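Local coordinates for protein peroxiredoxin (Mycobacterium tuberculosis, PDB 5EPF) that reduces hydrogen peroxide and organic hydroperoxides to water and alcohols with thiol-derived electrons, protecting the cell against oxidative stress, at residues Cys52-Lys64 against Phe87-Ser99. Numbering follows the deposited sequence.
With SO4 (sulfate ion), chain B.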
loop_
_atom_site.group_PDB
_atom_site.type_symbol
_atom_site.label_atom_id
_atom_site.label_comp_id
_atom_site.label_asym_id
_atom_site.label_seq_id
_atom_site.Cartn_x
_atom_site.Cartn_y
_atom_site.Cartn_z
ATOM N N CYS A 52 5.143 -11.546 -1.705
ATOM C CA CYS A 52 5.014 -10.114 -1.960
ATOM C C CYS A 52 5.108 -9.821 -3.455
ATOM O O CYS A 52 4.406 -8.945 -3.967
ATOM C CB CYS A 52 6.038 -9.327 -1.127
ATOM S SG CYS A 52 5.838 -9.485 0.708
ATOM N N THR A 53 5.973 -10.540 -4.173
ATOM C CA THR A 53 6.022 -10.402 -5.624
ATOM C C THR A 53 4.681 -10.766 -6.259
ATOM O O THR A 53 4.178 -10.039 -7.128
ATOM C CB THR A 53 7.148 -11.277 -6.175
ATOM O OG1 THR A 53 8.390 -10.831 -5.622
ATOM C CG2 THR A 53 7.197 -11.214 -7.692
ATOM N N LYS A 54 4.048 -11.856 -5.800
ATOM C CA LYS A 54 2.737 -12.215 -6.338
ATOM C C LYS A 54 1.722 -11.104 -6.079
ATOM O O LYS A 54 1.010 -10.671 -6.992
ATOM C CB LYS A 54 2.256 -13.528 -5.719
ATOM C CG LYS A 54 0.937 -14.028 -6.295
ATOM C CD LYS A 54 0.596 -15.441 -5.756
ATOM C CE LYS A 54 -0.728 -15.977 -6.301
ATOM N NZ LYS A 54 -0.699 -16.170 -7.785
ATOM N N GLU A 55 1.664 -10.608 -4.838
ATOM C CA GLU A 55 0.689 -9.577 -4.491
ATOM C C GLU A 55 0.901 -8.313 -5.319
ATOM O O GLU A 55 -0.051 -7.768 -5.899
ATOM C CB GLU A 55 0.795 -9.261 -2.996
ATOM C CG GLU A 55 -0.203 -8.198 -2.589
ATOM C CD GLU A 55 -0.064 -7.687 -1.178
ATOM O OE1 GLU A 55 0.838 -8.101 -0.429
ATOM O OE2 GLU A 55 -0.891 -6.811 -0.810
ATOM N N ALA A 56 2.151 -7.843 -5.391
ATOM C CA ALA A 56 2.443 -6.579 -6.053
ATOM C C ALA A 56 2.337 -6.704 -7.568
ATOM O O ALA A 56 1.933 -5.746 -8.237
ATOM C CB ALA A 56 3.831 -6.097 -5.626
ATOM N N CYS A 57 2.688 -7.863 -8.131
ATOM C CA CYS A 57 2.499 -8.057 -9.564
ATOM C C CYS A 57 1.023 -8.142 -9.934
ATOM O O CYS A 57 0.646 -7.765 -11.051
ATOM C CB CYS A 57 3.252 -9.299 -10.042
ATOM S SG CYS A 57 5.045 -9.057 -10.127
ATOM N N HIS A 58 0.175 -8.644 -9.029
ATOM C CA HIS A 58 -1.259 -8.629 -9.298
ATOM C C HIS A 58 -1.786 -7.198 -9.321
ATOM O O HIS A 58 -2.555 -6.836 -10.220
ATOM C CB HIS A 58 -1.987 -9.511 -8.281
ATOM C CG HIS A 58 -3.412 -9.802 -8.640
ATOM N ND1 HIS A 58 -3.789 -10.301 -9.865
ATOM C CD2 HIS A 58 -4.554 -9.665 -7.924
ATOM C CE1 HIS A 58 -5.101 -10.470 -9.887
ATOM N NE2 HIS A 58 -5.589 -10.087 -8.723
ATOM N N PHE A 59 -1.331 -6.350 -8.384
ATOM C CA PHE A 59 -1.637 -4.922 -8.470
ATOM C C PHE A 59 -1.152 -4.326 -9.786
ATOM O O PHE A 59 -1.881 -3.559 -10.431
ATOM C CB PHE A 59 -1.017 -4.159 -7.304
ATOM C CG PHE A 59 -1.869 -4.145 -6.057
ATOM C CD1 PHE A 59 -3.020 -3.369 -5.993
ATOM C CD2 PHE A 59 -1.524 -4.902 -4.939
ATOM C CE1 PHE A 59 -3.804 -3.351 -4.844
ATOM C CE2 PHE A 59 -2.305 -4.893 -3.789
ATOM C CZ PHE A 59 -3.461 -4.106 -3.750
ATOM N N ARG A 60 0.074 -4.670 -10.201
ATOM C CA ARG A 60 0.610 -4.173 -11.465
ATOM C C ARG A 60 -0.301 -4.544 -12.623
ATOM O O ARG A 60 -0.635 -3.703 -13.470
ATOM C CB ARG A 60 1.990 -4.791 -11.700
ATOM C CG ARG A 60 2.627 -4.404 -13.049
ATOM C CD ARG A 60 3.787 -5.341 -13.376
ATOM N NE ARG A 60 3.312 -6.709 -13.546
ATOM C CZ ARG A 60 4.089 -7.790 -13.568
ATOM N NH1 ARG A 60 5.407 -7.681 -13.420
ATOM N NH2 ARG A 60 3.541 -8.986 -13.726
ATOM N N ASP A 61 -0.706 -5.819 -12.680
ATOM C CA ASP A 61 -1.455 -6.339 -13.811
ATOM C C ASP A 61 -2.846 -5.744 -13.890
ATOM O O ASP A 61 -3.474 -5.820 -14.949
ATOM C CB ASP A 61 -1.585 -7.860 -13.693
ATOM C CG ASP A 61 -0.271 -8.602 -13.845
ATOM O OD1 ASP A 61 0.726 -8.028 -14.339
ATOM O OD2 ASP A 61 -0.245 -9.811 -13.490
ATOM N N LEU A 62 -3.354 -5.173 -12.794
ATOM C CA LEU A 62 -4.680 -4.567 -12.762
ATOM C C LEU A 62 -4.649 -3.055 -12.988
ATOM O O LEU A 62 -5.604 -2.360 -12.614
ATOM C CB LEU A 62 -5.392 -4.928 -11.456
ATOM C CG LEU A 62 -5.842 -6.385 -11.349
ATOM C CD1 LEU A 62 -6.268 -6.701 -9.910
ATOM C CD2 LEU A 62 -6.970 -6.680 -12.323
ATOM N N ALA A 63 -3.596 -2.541 -13.636
ATOM C CA ALA A 63 -3.471 -1.097 -13.857
ATOM C C ALA A 63 -4.722 -0.494 -14.509
ATOM O O ALA A 63 -5.236 0.545 -14.069
ATOM C CB ALA A 63 -2.242 -0.800 -14.726
ATOM N N LYS A 64 -5.202 -1.103 -15.593
ATOM C CA LYS A 64 -6.326 -0.506 -16.312
ATOM C C LYS A 64 -7.601 -0.523 -15.474
ATOM O O LYS A 64 -8.384 0.432 -15.514
ATOM C CB LYS A 64 -6.524 -1.186 -17.667
ATOM C CG LYS A 64 -5.372 -0.897 -18.643
ATOM C CD LYS A 64 -5.647 -1.394 -20.056
ATOM C CE LYS A 64 -6.052 -2.856 -20.071
ATOM N NZ LYS A 64 -6.621 -3.240 -21.403
ATOM N N PHE A 87 13.070 -3.659 -6.750
ATOM C CA PHE A 87 11.829 -4.420 -6.873
ATOM C C PHE A 87 10.965 -3.835 -7.985
ATOM O O PHE A 87 10.482 -4.557 -8.870
ATOM C CB PHE A 87 11.121 -4.320 -5.518
ATOM C CG PHE A 87 9.895 -5.192 -5.329
ATOM C CD1 PHE A 87 9.675 -6.376 -6.033
ATOM C CD2 PHE A 87 8.975 -4.820 -4.346
ATOM C CE1 PHE A 87 8.548 -7.161 -5.766
ATOM C CE2 PHE A 87 7.849 -5.589 -4.087
ATOM C CZ PHE A 87 7.642 -6.771 -4.792
ATOM N N ALA A 88 10.781 -2.509 -7.972
ATOM C CA ALA A 88 9.931 -1.859 -8.978
ATOM C C ALA A 88 10.550 -1.932 -10.377
ATOM O O ALA A 88 9.828 -2.025 -11.378
ATOM C CB ALA A 88 9.663 -0.401 -8.591
ATOM N N GLU A 89 11.879 -1.854 -10.470
ATOM C CA GLU A 89 12.543 -1.935 -11.772
ATOM C C GLU A 89 12.434 -3.338 -12.355
ATOM O O GLU A 89 12.082 -3.510 -13.527
ATOM C CB GLU A 89 14.016 -1.544 -11.623
ATOM C CG GLU A 89 14.786 -1.474 -12.930
ATOM C CD GLU A 89 16.272 -1.321 -12.702
ATOM O OE1 GLU A 89 16.736 -1.484 -11.549
ATOM O OE2 GLU A 89 16.990 -1.065 -13.686
ATOM N N VAL A 90 12.725 -4.359 -11.550
ATOM C CA VAL A 90 12.695 -5.736 -12.041
ATOM C C VAL A 90 11.283 -6.153 -12.436
ATOM O O VAL A 90 11.092 -6.910 -13.400
ATOM C CB VAL A 90 13.303 -6.670 -10.981
ATOM C CG1 VAL A 90 13.072 -8.134 -11.325
ATOM C CG2 VAL A 90 14.772 -6.370 -10.823
ATOM N N ARG A 91 10.267 -5.687 -11.696
ATOM C CA ARG A 91 8.889 -6.094 -11.944
ATOM C C ARG A 91 8.123 -5.067 -12.768
ATOM O O ARG A 91 6.931 -5.253 -13.033
ATOM C CB ARG A 91 8.169 -6.369 -10.622
ATOM C CG ARG A 91 8.814 -7.477 -9.807
ATOM C CD ARG A 91 8.820 -8.792 -10.566
ATOM N NE ARG A 91 9.570 -9.817 -9.839
ATOM C CZ ARG A 91 9.666 -11.074 -10.235
ATOM N NH1 ARG A 91 9.038 -11.466 -11.330
ATOM N NH2 ARG A 91 10.384 -11.945 -9.530
ATOM N N ARG A 92 8.778 -3.977 -13.168
ATOM C CA ARG A 92 8.160 -2.961 -14.025
ATOM C C ARG A 92 6.864 -2.415 -13.413
ATOM O O ARG A 92 5.828 -2.293 -14.076
ATOM C CB ARG A 92 7.952 -3.501 -15.448
ATOM C CG ARG A 92 9.261 -3.927 -16.162
ATOM C CD ARG A 92 9.590 -5.428 -16.008
ATOM N NE ARG A 92 8.515 -6.279 -16.522
ATOM C CZ ARG A 92 8.195 -7.480 -16.039
ATOM N NH1 ARG A 92 8.879 -8.017 -15.026
ATOM N NH2 ARG A 92 7.187 -8.151 -16.575
ATOM N N PHE A 93 6.924 -2.076 -12.126
ATOM C CA PHE A 93 5.757 -1.501 -11.461
ATOM C C PHE A 93 5.485 -0.094 -11.962
ATOM O O PHE A 93 6.389 0.741 -12.044
ATOM C CB PHE A 93 5.940 -1.461 -9.947
ATOM C CG PHE A 93 5.955 -2.811 -9.296
ATOM C CD1 PHE A 93 6.616 -2.993 -8.092
ATOM C CD2 PHE A 93 5.328 -3.906 -9.890
ATOM C CE1 PHE A 93 6.643 -4.233 -7.483
ATOM C CE2 PHE A 93 5.353 -5.141 -9.276
ATOM C CZ PHE A 93 6.015 -5.306 -8.083
ATOM N N ASP A 94 4.222 0.171 -12.274
ATOM C CA ASP A 94 3.782 1.477 -12.754
ATOM C C ASP A 94 3.128 2.287 -11.640
ATOM O O ASP A 94 2.116 2.945 -11.879
ATOM C CB ASP A 94 2.819 1.300 -13.931
ATOM C CG ASP A 94 1.552 0.542 -13.544
ATOM O OD1 ASP A 94 1.629 -0.454 -12.783
ATOM O OD2 ASP A 94 0.468 0.963 -14.005
ATOM N N TYR A 95 3.666 2.236 -10.425
ATOM C CA TYR A 95 3.061 2.902 -9.279
ATOM C C TYR A 95 4.134 3.092 -8.208
ATOM O O TYR A 95 5.195 2.455 -8.255
ATOM C CB TYR A 95 1.845 2.111 -8.750
ATOM C CG TYR A 95 2.127 0.665 -8.376
ATOM C CD1 TYR A 95 2.597 0.334 -7.106
ATOM C CD2 TYR A 95 1.893 -0.385 -9.284
ATOM C CE1 TYR A 95 2.857 -0.959 -6.748
ATOM C CE2 TYR A 95 2.155 -1.709 -8.922
ATOM C CZ TYR A 95 2.639 -1.991 -7.655
ATOM O OH TYR A 95 2.890 -3.283 -7.242
ATOM N N PRO A 96 3.874 3.929 -7.206
ATOM C CA PRO A 96 4.874 4.178 -6.161
ATOM C C PRO A 96 5.000 3.038 -5.156
ATOM O O PRO A 96 4.009 2.413 -4.756
ATOM C CB PRO A 96 4.343 5.446 -5.469
ATOM C CG PRO A 96 3.324 6.036 -6.421
ATOM C CD PRO A 96 2.709 4.827 -7.067
ATOM N N LEU A 97 6.242 2.806 -4.729
ATOM C CA LEU A 97 6.557 2.004 -3.550
ATOM C C LEU A 97 7.192 2.942 -2.539
ATOM O O LEU A 97 8.218 3.564 -2.842
ATOM C CB LEU A 97 7.558 0.896 -3.874
ATOM C CG LEU A 97 7.142 -0.151 -4.907
ATOM C CD1 LEU A 97 8.241 -1.192 -5.024
ATOM C CD2 LEU A 97 5.824 -0.835 -4.541
ATOM N N LEU A 98 6.588 3.056 -1.353
ATOM C CA LEU A 98 7.086 3.937 -0.308
ATOM C C LEU A 98 7.955 3.161 0.674
ATOM O O LEU A 98 7.664 2.004 1.017
ATOM C CB LEU A 98 5.933 4.605 0.445
ATOM C CG LEU A 98 4.930 5.373 -0.424
ATOM C CD1 LEU A 98 3.890 6.020 0.480
ATOM C CD2 LEU A 98 5.635 6.411 -1.302
ATOM N N SER A 99 9.015 3.811 1.137
ATOM C CA SER A 99 9.907 3.243 2.143
ATOM C C SER A 99 9.567 3.867 3.489
ATOM O O SER A 99 9.723 5.082 3.669
ATOM C CB SER A 99 11.364 3.521 1.786
ATOM O OG SER A 99 12.234 3.114 2.831
HETATM S S SO4 B . 6.888 -11.067 -14.217
HETATM O O1 SO4 B . 7.354 -9.981 -13.368
HETATM O O2 SO4 B . 7.259 -12.374 -13.631
HETATM O O3 SO4 B . 5.431 -11.018 -14.374
HETATM O O4 SO4 B . 7.529 -10.971 -15.531
HETATM O O HOH W 1 10.303 -9.489 -7.126
#
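R60 leaves helix 50-61 with CG anti to the backbone N (chi1 177°), then bends at chi3, which carries its guanidinium to the carbonyl of R91; Y95, with CG wedged between its own N and carbonyl carbon (chi1 56°), lays its ring beside the R60 backbone. R60 NH1 donates an almost straight bond to R91 O (2.9 Å), lying in the guanidinium plane. NE and NH2 grip a single oxygen of D61, OD1, in a side-on salt bridge that fixes the rotation of the group, and the SG of C57 lies against one face. A sulfate, probably from the crystallisation liquor, gathers three positive groups; its O1 accepts from R60 NH1, R91 NH1 and R92 NH1, each at 3.0 Å. T53 CG2 rests over one face of the R91 guanidinium, 3.4 Å above its plane, and a water links T53 OG1, also bonded to T49, to R91 NE.

Deeper in, Y95 OH donates to A56 O (2.8 Å) from above the carbonyl plane, while R60 N reaches that oxygen from the opposite face. The same hydroxyl sits over the centre of the F93 ring, 3.5 Å above it, and A56 CB touches F93 CZ at 3.4 Å. R92, with positive phi, forms a Schellman motif. Helix 50-61, where C52, the probable peroxidatic cysteine, and C57, its likely resolving partner, are not disulfide-linked here, thus packs against the C-terminal part of helix 81-91 and the loop leading to strand 97-99 of a thioredoxin-fold peroxiredoxin.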